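Local coordinates for glycosyl hydrolase, family 38 (Enterococcus faecalis, PDB 5KBP), which probably hydrolyses alpha-mannosidic bonds, as expected of an alpha-mannosidase of glycoside hydrolase family 38, at residues 312-317 and 345-350; 101-106 and 690-695; 334-339 and 380-385; 302-307 and 774-779. One frame throughout, in Å; residues are numbered along the deposited sequence.

Interaction 1. Residues 312-317 and 345-350; sequences KVQRQL and KTLLQN. With SO4 (sulfate ion), chain F.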
# COMPACT_ATOMS: atom_id res chain seq x y z
N LYS A 312 5.93 13.22 -10.20
CA LYS A 312 5.01 14.08 -9.47
C LYS A 312 5.44 14.24 -8.01
O LYS A 312 5.48 15.36 -7.48
CB LYS A 312 3.59 13.54 -9.56
CG LYS A 312 2.58 14.29 -8.71
CD LYS A 312 1.16 13.85 -9.00
CE LYS A 312 0.97 12.37 -8.72
NZ LYS A 312 -0.43 11.93 -8.99
N VAL A 313 5.75 13.13 -7.35
CA VAL A 313 6.12 13.18 -5.93
C VAL A 313 7.45 13.90 -5.74
O VAL A 313 7.64 14.64 -4.77
CB VAL A 313 6.15 11.76 -5.34
CG1 VAL A 313 6.59 11.79 -3.88
CG2 VAL A 313 4.78 11.11 -5.46
N GLN A 314 8.39 13.70 -6.68
CA GLN A 314 9.69 14.35 -6.56
C GLN A 314 9.57 15.87 -6.69
O GLN A 314 10.16 16.61 -5.90
CB GLN A 314 10.65 13.79 -7.61
CG GLN A 314 11.18 12.40 -7.29
CD GLN A 314 11.92 11.78 -8.45
OE1 GLN A 314 12.85 10.99 -8.27
NE2 GLN A 314 11.50 12.12 -9.67
N ARG A 315 8.80 16.34 -7.67
CA ARG A 315 8.56 17.77 -7.79
C ARG A 315 7.82 18.31 -6.57
O ARG A 315 8.08 19.44 -6.13
CB ARG A 315 7.77 18.07 -9.06
CG ARG A 315 8.46 17.64 -10.34
CD ARG A 315 9.73 18.44 -10.58
NE ARG A 315 10.76 17.64 -11.23
CZ ARG A 315 11.70 16.95 -10.59
NH1 ARG A 315 12.60 16.25 -11.26
NH2 ARG A 315 11.73 16.96 -9.26
N GLN A 316 6.92 17.51 -6.01
CA GLN A 316 6.17 17.95 -4.83
C GLN A 316 7.08 18.19 -3.63
O GLN A 316 6.82 19.08 -2.83
CB GLN A 316 5.09 16.91 -4.49
CG GLN A 316 4.26 17.24 -3.26
CD GLN A 316 3.37 18.44 -3.47
OE1 GLN A 316 2.79 18.62 -4.54
NE2 GLN A 316 3.26 19.29 -2.45
N LEU A 317 8.15 17.40 -3.51
CA LEU A 317 9.07 17.54 -2.39
C LEU A 317 10.19 18.53 -2.69
O LEU A 317 10.44 19.45 -1.90
CB LEU A 317 9.66 16.18 -2.02
CG LEU A 317 8.70 15.14 -1.43
CD1 LEU A 317 9.41 13.81 -1.21
CD2 LEU A 317 8.10 15.65 -0.13
N LYS A 345 12.30 9.04 2.79
CA LYS A 345 12.52 7.60 2.93
C LYS A 345 11.38 6.81 2.30
O LYS A 345 11.61 5.79 1.65
CB LYS A 345 12.68 7.23 4.40
CG LYS A 345 14.00 7.68 5.01
CD LYS A 345 14.07 7.34 6.49
CE LYS A 345 15.38 7.80 7.09
NZ LYS A 345 15.36 7.74 8.58
N THR A 346 10.14 7.28 2.48
CA THR A 346 9.00 6.63 1.84
C THR A 346 9.14 6.66 0.32
O THR A 346 8.83 5.67 -0.36
CB THR A 346 7.70 7.30 2.28
OG1 THR A 346 7.56 7.20 3.70
CG2 THR A 346 6.50 6.64 1.60
N LEU A 347 9.60 7.78 -0.23
CA LEU A 347 9.78 7.87 -1.68
C LEU A 347 10.97 7.05 -2.14
O LEU A 347 10.91 6.39 -3.19
CB LEU A 347 9.93 9.33 -2.10
CG LEU A 347 10.16 9.55 -3.60
CD1 LEU A 347 8.99 9.02 -4.41
CD2 LEU A 347 10.42 11.02 -3.90
N LEU A 348 12.07 7.07 -1.38
CA LEU A 348 13.25 6.29 -1.74
C LEU A 348 12.98 4.79 -1.71
O LEU A 348 13.70 4.04 -2.38
CB LEU A 348 14.41 6.63 -0.80
CG LEU A 348 15.07 7.99 -1.02
CD1 LEU A 348 16.10 8.27 0.06
CD2 LEU A 348 15.72 8.05 -2.40
N GLN A 349 11.97 4.34 -0.97
CA GLN A 349 11.62 2.93 -0.96
C GLN A 349 11.01 2.47 -2.28
O GLN A 349 10.91 1.26 -2.52
CB GLN A 349 10.67 2.62 0.20
CG GLN A 349 11.33 2.69 1.57
CD GLN A 349 10.34 2.68 2.71
OE1 GLN A 349 9.21 2.21 2.57
NE2 GLN A 349 10.75 3.21 3.86
N ASN A 350 10.59 3.41 -3.13
CA ASN A 350 10.18 3.10 -4.49
C ASN A 350 11.33 3.24 -5.48
O ASN A 350 11.13 3.02 -6.68
CB ASN A 350 9.03 4.02 -4.93
CG ASN A 350 7.70 3.57 -4.37
OD1 ASN A 350 7.56 2.45 -3.88
ND2 ASN A 350 6.70 4.45 -4.45
S SO4 F . -2.16 15.07 -6.78
O1 SO4 F . -2.51 14.70 -5.41
O2 SO4 F . -2.94 16.23 -7.19
O3 SO4 F . -0.74 15.41 -6.84
O4 SO4 F . -2.43 13.96 -7.68
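Leu347 of helix 337-348 points at helix 304-332 and is met there by Val313, Gln314 and Leu317, so a single leucine carries one whole side of the contact. Its CB leaves the backbone toward the other helix, and with CG anti to the backbone N (chi1 178°) the two methyls face Val313, Gln314 and Leu317. At CG these methyls part company. CD1 goes to Val313, touching CG1 at 3.7 Å; the two side chains reach toward each other, tip to tip. CD2 has the busier position: it sits 3.7 Å from CG of Gln314, whose chain crosses the leucine at about a right angle, and 4.0 Å from CD1 of Leu317, which slides past in the opposite direction. CG1 of Val313 also lies 3.9 Å from CD2 of Leu347, and so bridges both branches.

Gln314 offers only its aliphatic stem here. Beyond CG its chain runs out extended and carries OE1 to the backbone N of Ser99 and to OG of Ser102. Phe372 of helix 362-393 also packs on Leu347, and Asn376 of the same helix touches Val313. Lys312 takes no part in this core; it turns to the outside, where its NZ donates a hydrogen bond to O4 of a sulfate, 3.1 Å away, an ion probably taken from the crystallisation liquor.

No hydrogen bond joins the two helices across this buried face, so it is held by aliphatic packing, while the amide oxygen of Gln314 is satisfied by Ser99 and Ser102.

Interaction 2. Residues 101-106 and 690-695; sequences ESNVRN and DSIYEV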
# COMPACT_ATOMS: atom_id res chain seq x y z
N GLU A 101 18.07 15.27 -7.50
CA GLU A 101 18.08 15.43 -6.05
C GLU A 101 17.87 14.10 -5.34
O GLU A 101 18.47 13.86 -4.29
CB GLU A 101 17.02 16.44 -5.63
CG GLU A 101 17.42 17.89 -5.87
CD GLU A 101 18.61 18.30 -5.02
OE1 GLU A 101 18.69 17.86 -3.85
OE2 GLU A 101 19.46 19.07 -5.52
N SER A 102 17.02 13.23 -5.90
CA SER A 102 16.77 11.94 -5.27
C SER A 102 18.05 11.13 -5.15
O SER A 102 18.24 10.39 -4.17
CB SER A 102 15.72 11.16 -6.05
OG SER A 102 14.45 11.79 -5.96
N ASN A 103 18.95 11.25 -6.13
CA ASN A 103 20.25 10.60 -6.02
C ASN A 103 21.06 11.19 -4.87
O ASN A 103 21.77 10.46 -4.17
CB ASN A 103 21.02 10.74 -7.34
CG ASN A 103 20.49 9.83 -8.42
OD1 ASN A 103 20.69 8.61 -8.37
ND2 ASN A 103 19.81 10.40 -9.41
N VAL A 104 20.96 12.50 -4.66
CA VAL A 104 21.69 13.15 -3.57
C VAL A 104 21.05 12.82 -2.23
O VAL A 104 21.75 12.54 -1.25
CB VAL A 104 21.76 14.66 -3.82
CG1 VAL A 104 22.12 15.40 -2.53
CG2 VAL A 104 22.78 14.97 -4.91
N ARG A 105 19.71 12.83 -2.15
CA ARG A 105 19.05 12.47 -0.90
C ARG A 105 19.35 11.04 -0.50
O ARG A 105 19.37 10.72 0.70
CB ARG A 105 17.54 12.67 -1.02
CG ARG A 105 17.12 14.03 -1.55
CD ARG A 105 17.82 15.16 -0.82
NE ARG A 105 17.56 16.46 -1.44
CZ ARG A 105 16.54 17.25 -1.13
NH1 ARG A 105 16.38 18.41 -1.74
NH2 ARG A 105 15.68 16.87 -0.19
N ASN A 106 19.59 10.16 -1.47
CA ASN A 106 19.99 8.79 -1.15
C ASN A 106 21.33 8.77 -0.43
O ASN A 106 21.53 7.98 0.50
CB ASN A 106 20.04 7.95 -2.43
CG ASN A 106 20.28 6.48 -2.16
OD1 ASN A 106 19.77 5.93 -1.18
ND2 ASN A 106 21.05 5.84 -3.02
N ASP A 690 18.48 15.50 -21.05
CA ASP A 690 18.60 15.82 -19.63
C ASP A 690 18.92 14.56 -18.84
O ASP A 690 18.20 13.57 -18.93
CB ASP A 690 17.31 16.46 -19.12
CG ASP A 690 17.47 17.04 -17.72
OD1 ASP A 690 18.54 17.60 -17.43
OD2 ASP A 690 16.51 16.94 -16.92
N SER A 691 20.00 14.61 -18.07
CA SER A 691 20.37 13.49 -17.22
C SER A 691 20.41 13.91 -15.76
O SER A 691 19.53 14.66 -15.30
CB SER A 691 21.73 12.92 -17.64
OG SER A 691 22.00 11.70 -16.97
N ILE A 692 21.41 13.46 -15.01
CA ILE A 692 21.53 13.75 -13.59
C ILE A 692 22.56 14.86 -13.43
O ILE A 692 23.77 14.62 -13.56
CB ILE A 692 21.92 12.50 -12.79
CG1 ILE A 692 20.91 11.39 -13.04
CG2 ILE A 692 22.01 12.83 -11.31
CD1 ILE A 692 19.48 11.79 -12.77
N TYR A 693 22.08 16.07 -13.14
CA TYR A 693 22.94 17.25 -13.00
C TYR A 693 23.82 17.45 -14.23
O TYR A 693 24.98 17.84 -14.13
CB TYR A 693 23.80 17.16 -11.73
CG TYR A 693 23.03 17.19 -10.43
CD1 TYR A 693 22.33 18.32 -10.04
CD2 TYR A 693 23.02 16.08 -9.59
CE1 TYR A 693 21.63 18.34 -8.84
CE2 TYR A 693 22.33 16.10 -8.39
CZ TYR A 693 21.63 17.23 -8.03
OH TYR A 693 20.94 17.25 -6.84
N GLU A 694 23.25 17.19 -15.40
CA GLU A 694 24.06 17.13 -16.61
C GLU A 694 23.16 17.15 -17.84
O GLU A 694 22.14 16.46 -17.87
CB GLU A 694 24.94 15.87 -16.61
CG GLU A 694 25.56 15.51 -17.94
CD GLU A 694 26.30 14.19 -17.89
OE1 GLU A 694 27.43 14.12 -18.41
OE2 GLU A 694 25.75 13.23 -17.31
N VAL A 695 23.56 17.93 -18.84
CA VAL A 695 23.01 17.83 -20.19
C VAL A 695 24.02 17.02 -20.99
O VAL A 695 25.03 17.56 -21.47
CB VAL A 695 22.76 19.21 -20.81
CG1 VAL A 695 22.29 19.06 -22.25
CG2 VAL A 695 21.73 19.97 -19.99
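A buried contact, one hydrogen bond flanked by van der Waals contacts, joins helix 100-117 of the N-terminal domain to the loop between strands 686-690 and 695-699 of the C-terminal beta domain. At its centre Tyr693 reaches across and donates its OH to OE2 of Glu101 over 2.7 Å. The carboxylate stands almost perpendicular to the ring, 89° between the planes; OE2 lies in the ring plane at its edge, whereas the hydroxyl comes from above the carboxylate plane. CG2 of Val104 lies 3.7 Å from CE2 of Tyr693. Beside this, Ile692 presents CD1 to ND2 of Asn103 at 3.7 Å, the two side chains crossing at about a right angle; OD1 of Asn103 bonds Gln93.

A bend at chi2 (-65°) brings the Glu101 carboxylate round to Tyr693. Its other oxygen, OE1, takes both NE and NH1 of Arg105, the nearer NE at 3.0 Å, side-on and in the guanidinium plane. Arg846 pairs with the same OE1 and Thr832 bonds OE2, which brings strands 829-836 and 843-849 into the junction. Met139 packs on Val104, Ile692 and Tyr693.

With two arginines on OE1, this buried carboxylate is probably kept ionised, and the tyrosine hydroxyl is one of several partners that probably limit its rotation.

Interaction 3. Residues 334-339 and 380-385; sequences DYPHDQ and HFLADE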
# COMPACT_ATOMS: atom_id res chain seq x y z
N ASP A 334 10.56 27.37 12.62
CA ASP A 334 10.52 25.92 12.61
C ASP A 334 10.66 25.40 11.18
O ASP A 334 10.32 26.09 10.21
CB ASP A 334 9.22 25.38 13.23
CG ASP A 334 8.95 25.94 14.61
OD1 ASP A 334 9.92 26.23 15.34
OD2 ASP A 334 7.77 26.10 14.97
N TYR A 335 11.16 24.18 11.06
CA TYR A 335 11.29 23.49 9.79
C TYR A 335 11.03 22.01 10.03
O TYR A 335 11.70 21.39 10.87
CB TYR A 335 12.67 23.71 9.18
CG TYR A 335 12.81 23.21 7.75
CD1 TYR A 335 13.18 21.89 7.49
CD2 TYR A 335 12.60 24.06 6.68
CE1 TYR A 335 13.32 21.44 6.19
CE2 TYR A 335 12.73 23.61 5.37
CZ TYR A 335 13.09 22.30 5.14
OH TYR A 335 13.23 21.84 3.85
N PRO A 336 10.05 21.40 9.33
CA PRO A 336 9.66 20.01 9.61
C PRO A 336 10.65 19.00 9.06
O PRO A 336 10.42 18.33 8.05
CB PRO A 336 8.28 19.92 8.93
CG PRO A 336 8.39 20.86 7.78
CD PRO A 336 9.26 22.00 8.24
N HIS A 337 11.80 18.88 9.73
CA HIS A 337 12.85 17.98 9.27
C HIS A 337 12.42 16.52 9.39
O HIS A 337 12.62 15.73 8.45
CB HIS A 337 14.14 18.23 10.06
CG HIS A 337 14.86 19.47 9.65
ND1 HIS A 337 14.97 20.58 10.46
CD2 HIS A 337 15.51 19.78 8.50
CE1 HIS A 337 15.66 21.52 9.82
NE2 HIS A 337 16.00 21.05 8.64
N ASP A 338 11.85 16.14 10.53
CA ASP A 338 11.44 14.75 10.73
C ASP A 338 10.40 14.33 9.70
O ASP A 338 10.42 13.20 9.21
CB ASP A 338 10.89 14.56 12.15
CG ASP A 338 11.98 14.65 13.21
OD1 ASP A 338 13.17 14.56 12.84
OD2 ASP A 338 11.64 14.80 14.40
N GLN A 339 9.48 15.24 9.35
CA GLN A 339 8.46 14.90 8.36
C GLN A 339 9.06 14.76 6.97
O GLN A 339 8.68 13.86 6.21
CB GLN A 339 7.35 15.95 8.36
CG GLN A 339 6.49 15.97 9.62
CD GLN A 339 7.10 16.76 10.76
OE1 GLN A 339 8.29 17.10 10.73
NE2 GLN A 339 6.29 17.07 11.77
N HIS A 380 2.13 17.18 0.26
CA HIS A 380 1.02 18.12 0.18
C HIS A 380 0.74 18.76 1.54
O HIS A 380 0.52 19.98 1.62
CB HIS A 380 -0.24 17.42 -0.34
CG HIS A 380 -0.31 17.35 -1.84
ND1 HIS A 380 0.39 16.42 -2.58
CD2 HIS A 380 -1.01 18.10 -2.73
CE1 HIS A 380 0.13 16.60 -3.86
NE2 HIS A 380 -0.71 17.61 -3.98
N PHE A 381 0.75 17.96 2.61
CA PHE A 381 0.52 18.51 3.94
C PHE A 381 1.58 19.54 4.30
O PHE A 381 1.26 20.64 4.76
CB PHE A 381 0.51 17.37 4.97
CG PHE A 381 0.45 17.85 6.40
CD1 PHE A 381 1.62 18.09 7.12
CD2 PHE A 381 -0.76 18.05 7.03
CE1 PHE A 381 1.57 18.52 8.43
CE2 PHE A 381 -0.82 18.48 8.35
CZ PHE A 381 0.35 18.72 9.04
N LEU A 382 2.85 19.20 4.09
CA LEU A 382 3.93 20.11 4.45
C LEU A 382 3.90 21.38 3.60
O LEU A 382 4.24 22.46 4.09
CB LEU A 382 5.28 19.41 4.31
CG LEU A 382 5.50 18.24 5.28
CD1 LEU A 382 6.83 17.55 5.01
CD2 LEU A 382 5.42 18.73 6.72
N ALA A 383 3.50 21.27 2.33
CA ALA A 383 3.38 22.46 1.50
C ALA A 383 2.22 23.34 1.95
O ALA A 383 2.32 24.57 1.93
CB ALA A 383 3.22 22.06 0.03
N ASP A 384 1.11 22.73 2.37
CA ASP A 384 -0.03 23.51 2.82
C ASP A 384 0.22 24.15 4.18
O ASP A 384 -0.34 25.21 4.47
CB ASP A 384 -1.28 22.63 2.87
CG ASP A 384 -1.67 22.09 1.51
OD1 ASP A 384 -1.31 22.73 0.50
OD2 ASP A 384 -2.33 21.03 1.45
N GLU A 385 1.04 23.52 5.03
CA GLU A 385 1.40 24.13 6.30
C GLU A 385 2.26 25.37 6.09
O GLU A 385 1.99 26.43 6.66
CB GLU A 385 2.12 23.12 7.19
CG GLU A 385 1.25 21.99 7.70
CD GLU A 385 0.05 22.48 8.47
OE1 GLU A 385 -1.06 22.53 7.90
OE2 GLU A 385 0.22 22.84 9.66
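Leu382 projects from helix 362-393 into the corner formed by Pro336 and Gln339, where helix 337-348 begins. Its CG lies anti to the carbonyl carbon (chi1 -65°), which sets CD1 against Gln339 and CD2 in the notch between Gln339 CB and the Pro336 ring. CD2 is 3.8 Å from CG of Pro336 and about as far from CB of the same residue, and the ring and the leucine slide past each other in opposite directions. CD1 touches CB of Gln339 at 3.7 Å, with CD2 of Leu382 nearly as close to that CB; these two side chains cross obliquely.

Gln339 meets the leucine with the root of its chain. CB points at the opposite helix, but the bend at chi2 (83°) folds the amide away, so the contact is made by methylene carbon and the polar end heads elsewhere. Pro336 is the centre of an inverse gamma turn and occupies the N-cap position of helix 337-348. The chain kinks at this turn, just where the ring meets Leu382. No hydrogen bond links the two segments.

The patch is partly buried, with helix 304-332 next to both sides of it: Tyr335 packs on Glu322 and Ala325, and Ala383 on Gln316. Tyr335 also touches Lys835 and Arg836 of strand 829-836. The second subunit of the assembly reaches both segments: its Met30 packs on Gln339, its Arg68 forms a salt bridge with Asp338, and its Glu34 lies on Phe381, so helices 337-348 and 362-393 both border the partner chain here.

Interaction 4. Residues 302-307 and 774-779; sequences ARVYLK and YTFKYG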
# COMPACT_ATOMS: atom_id res chain seq x y z
N ALA A 302 8.68 0.91 -19.12
CA ALA A 302 7.84 -0.10 -18.48
C ALA A 302 7.04 0.52 -17.34
O ALA A 302 7.60 1.22 -16.49
CB ALA A 302 8.71 -1.24 -17.95
N ARG A 303 5.73 0.26 -17.33
CA ARG A 303 4.81 0.77 -16.32
C ARG A 303 5.00 2.28 -16.13
O ARG A 303 5.50 2.76 -15.11
CB ARG A 303 4.99 0.03 -14.99
CG ARG A 303 4.78 -1.48 -15.08
CD ARG A 303 5.02 -2.13 -13.73
NE ARG A 303 4.88 -3.58 -13.76
CZ ARG A 303 3.79 -4.24 -13.38
NH1 ARG A 303 2.74 -3.58 -12.92
NH2 ARG A 303 3.76 -5.57 -13.45
N VAL A 304 4.57 3.02 -17.15
CA VAL A 304 4.82 4.46 -17.20
C VAL A 304 4.16 5.18 -16.03
O VAL A 304 4.62 6.25 -15.61
CB VAL A 304 4.36 5.03 -18.56
CG1 VAL A 304 2.86 4.84 -18.74
CG2 VAL A 304 4.76 6.49 -18.70
N TYR A 305 3.08 4.62 -15.48
CA TYR A 305 2.40 5.26 -14.36
C TYR A 305 3.31 5.37 -13.14
O TYR A 305 3.17 6.30 -12.35
CB TYR A 305 1.12 4.51 -14.02
CG TYR A 305 1.31 3.06 -13.63
CD1 TYR A 305 1.30 2.06 -14.59
CD2 TYR A 305 1.50 2.70 -12.30
CE1 TYR A 305 1.47 0.73 -14.24
CE2 TYR A 305 1.67 1.37 -11.94
CZ TYR A 305 1.66 0.40 -12.92
OH TYR A 305 1.83 -0.92 -12.56
N LEU A 306 4.23 4.41 -12.97
CA LEU A 306 5.22 4.53 -11.91
C LEU A 306 6.12 5.74 -12.14
O LEU A 306 6.40 6.50 -11.21
CB LEU A 306 6.06 3.25 -11.83
CG LEU A 306 5.36 1.94 -11.45
CD1 LEU A 306 6.33 0.78 -11.59
CD2 LEU A 306 4.81 2.02 -10.04
N LYS A 307 6.59 5.92 -13.37
CA LYS A 307 7.47 7.05 -13.68
C LYS A 307 6.73 8.37 -13.55
O LYS A 307 7.31 9.38 -13.13
CB LYS A 307 8.05 6.89 -15.08
CG LYS A 307 9.27 5.98 -15.18
CD LYS A 307 8.89 4.51 -15.07
CE LYS A 307 10.09 3.63 -15.37
NZ LYS A 307 9.77 2.18 -15.22
N TYR A 774 -5.01 6.98 -19.07
CA TYR A 774 -3.68 7.55 -18.93
C TYR A 774 -3.66 8.94 -19.55
O TYR A 774 -4.35 9.21 -20.54
CB TYR A 774 -2.61 6.68 -19.59
CG TYR A 774 -2.26 5.44 -18.79
CD1 TYR A 774 -2.98 4.26 -18.94
CD2 TYR A 774 -1.21 5.46 -17.88
CE1 TYR A 774 -2.66 3.14 -18.21
CE2 TYR A 774 -0.89 4.34 -17.14
CZ TYR A 774 -1.61 3.18 -17.31
OH TYR A 774 -1.29 2.06 -16.58
N THR A 775 -2.87 9.82 -18.95
CA THR A 775 -2.68 11.19 -19.44
C THR A 775 -1.19 11.48 -19.48
O THR A 775 -0.51 11.42 -18.45
CB THR A 775 -3.39 12.20 -18.55
OG1 THR A 775 -4.80 11.93 -18.54
CG2 THR A 775 -3.16 13.62 -19.06
N PHE A 776 -0.68 11.79 -20.67
CA PHE A 776 0.74 12.06 -20.88
C PHE A 776 0.93 13.55 -21.12
O PHE A 776 0.33 14.11 -22.05
CB PHE A 776 1.29 11.25 -22.05
CG PHE A 776 0.89 9.80 -22.01
CD1 PHE A 776 1.52 8.91 -21.16
CD2 PHE A 776 -0.12 9.33 -22.83
CE1 PHE A 776 1.15 7.58 -21.12
CE2 PHE A 776 -0.50 8.00 -22.80
CZ PHE A 776 0.14 7.12 -21.95
N LYS A 777 1.75 14.19 -20.30
CA LYS A 777 2.04 15.62 -20.40
C LYS A 777 3.43 15.81 -20.97
O LYS A 777 4.41 15.30 -20.42
CB LYS A 777 1.92 16.30 -19.04
CG LYS A 777 0.51 16.29 -18.46
CD LYS A 777 0.45 17.04 -17.14
CE LYS A 777 -0.96 17.04 -16.57
NZ LYS A 777 -1.04 17.76 -15.27
N TYR A 778 3.52 16.54 -22.08
CA TYR A 778 4.78 16.81 -22.75
C TYR A 778 4.62 18.10 -23.55
O TYR A 778 3.53 18.67 -23.63
CB TYR A 778 5.21 15.63 -23.62
CG TYR A 778 4.18 15.18 -24.64
CD1 TYR A 778 3.06 14.45 -24.25
CD2 TYR A 778 4.33 15.46 -25.99
CE1 TYR A 778 2.12 14.04 -25.18
CE2 TYR A 778 3.40 15.05 -26.92
CZ TYR A 778 2.29 14.34 -26.51
OH TYR A 778 1.36 13.92 -27.43
N GLY A 779 5.73 18.57 -24.12
CA GLY A 779 5.68 19.84 -24.84
C GLY A 779 6.84 20.02 -25.78
O GLY A 779 7.79 19.23 -25.81
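Val304 sends CG1 between two rings of the strand: CE1 of Phe776 lies 4.0 Å from it, the methyl being near the ring plane at the edge, and CE2 of Tyr774 lies 4.1 Å from the same CG1. Tyr774 also presses on Tyr305, whose CB sits at the edge of the Tyr774 ring, 3.7 Å from CE2. The OH of Tyr774 approaches the Tyr305 ring obliquely, 3.3 Å from CD1.

No hydrogen bond joins the two segments; the side-chain hydrogen bonds within residues 302-307 run alongside the contact, not across it. Tyr305 CG stands between backbone N and carbonyl carbon (chi1 60°), which folds the ring back so that its OH receives NH1 of Arg303 over 2.8 Å, in the guanidinium plane. Lys307 NZ donates to the O of Ala302 at 2.7 Å, in the carbonyl plane, and also to Thr299 O and Ile356 O.

Salt bridges fix Arg303 to Glu571 and Asp362. Ile751 of strand 745-753 packs on Val304, Tyr774 and Phe776. This is a helix-on-sheet interface: the first turn of helix 304-332, in the middle domain, rests on strand 772-783 of the large antiparallel C-terminal beta domain.

Interactions 1 and 2 are buried, whereas 3 and 4 are only partly so, and interaction 3 alone is reached by the second subunit. Two helices recur: helix 304-332 serves interactions 1 and 4, and helix 337-348 serves 1 and 3. Interactions 1 and 2 touch directly, through a probable hydrogen bond from Gln314 OE1 to Ser102 OG, 2.9 Å away. Within the middle domain, 1 and 3 are aliphatic joints between helices. The inter-domain contacts differ: interaction 2 places a carboxylate and a tyrosine hydroxyl at a buried junction, while interaction 4 lays a helix start against strand aromatics and has no hydrogen bond across it.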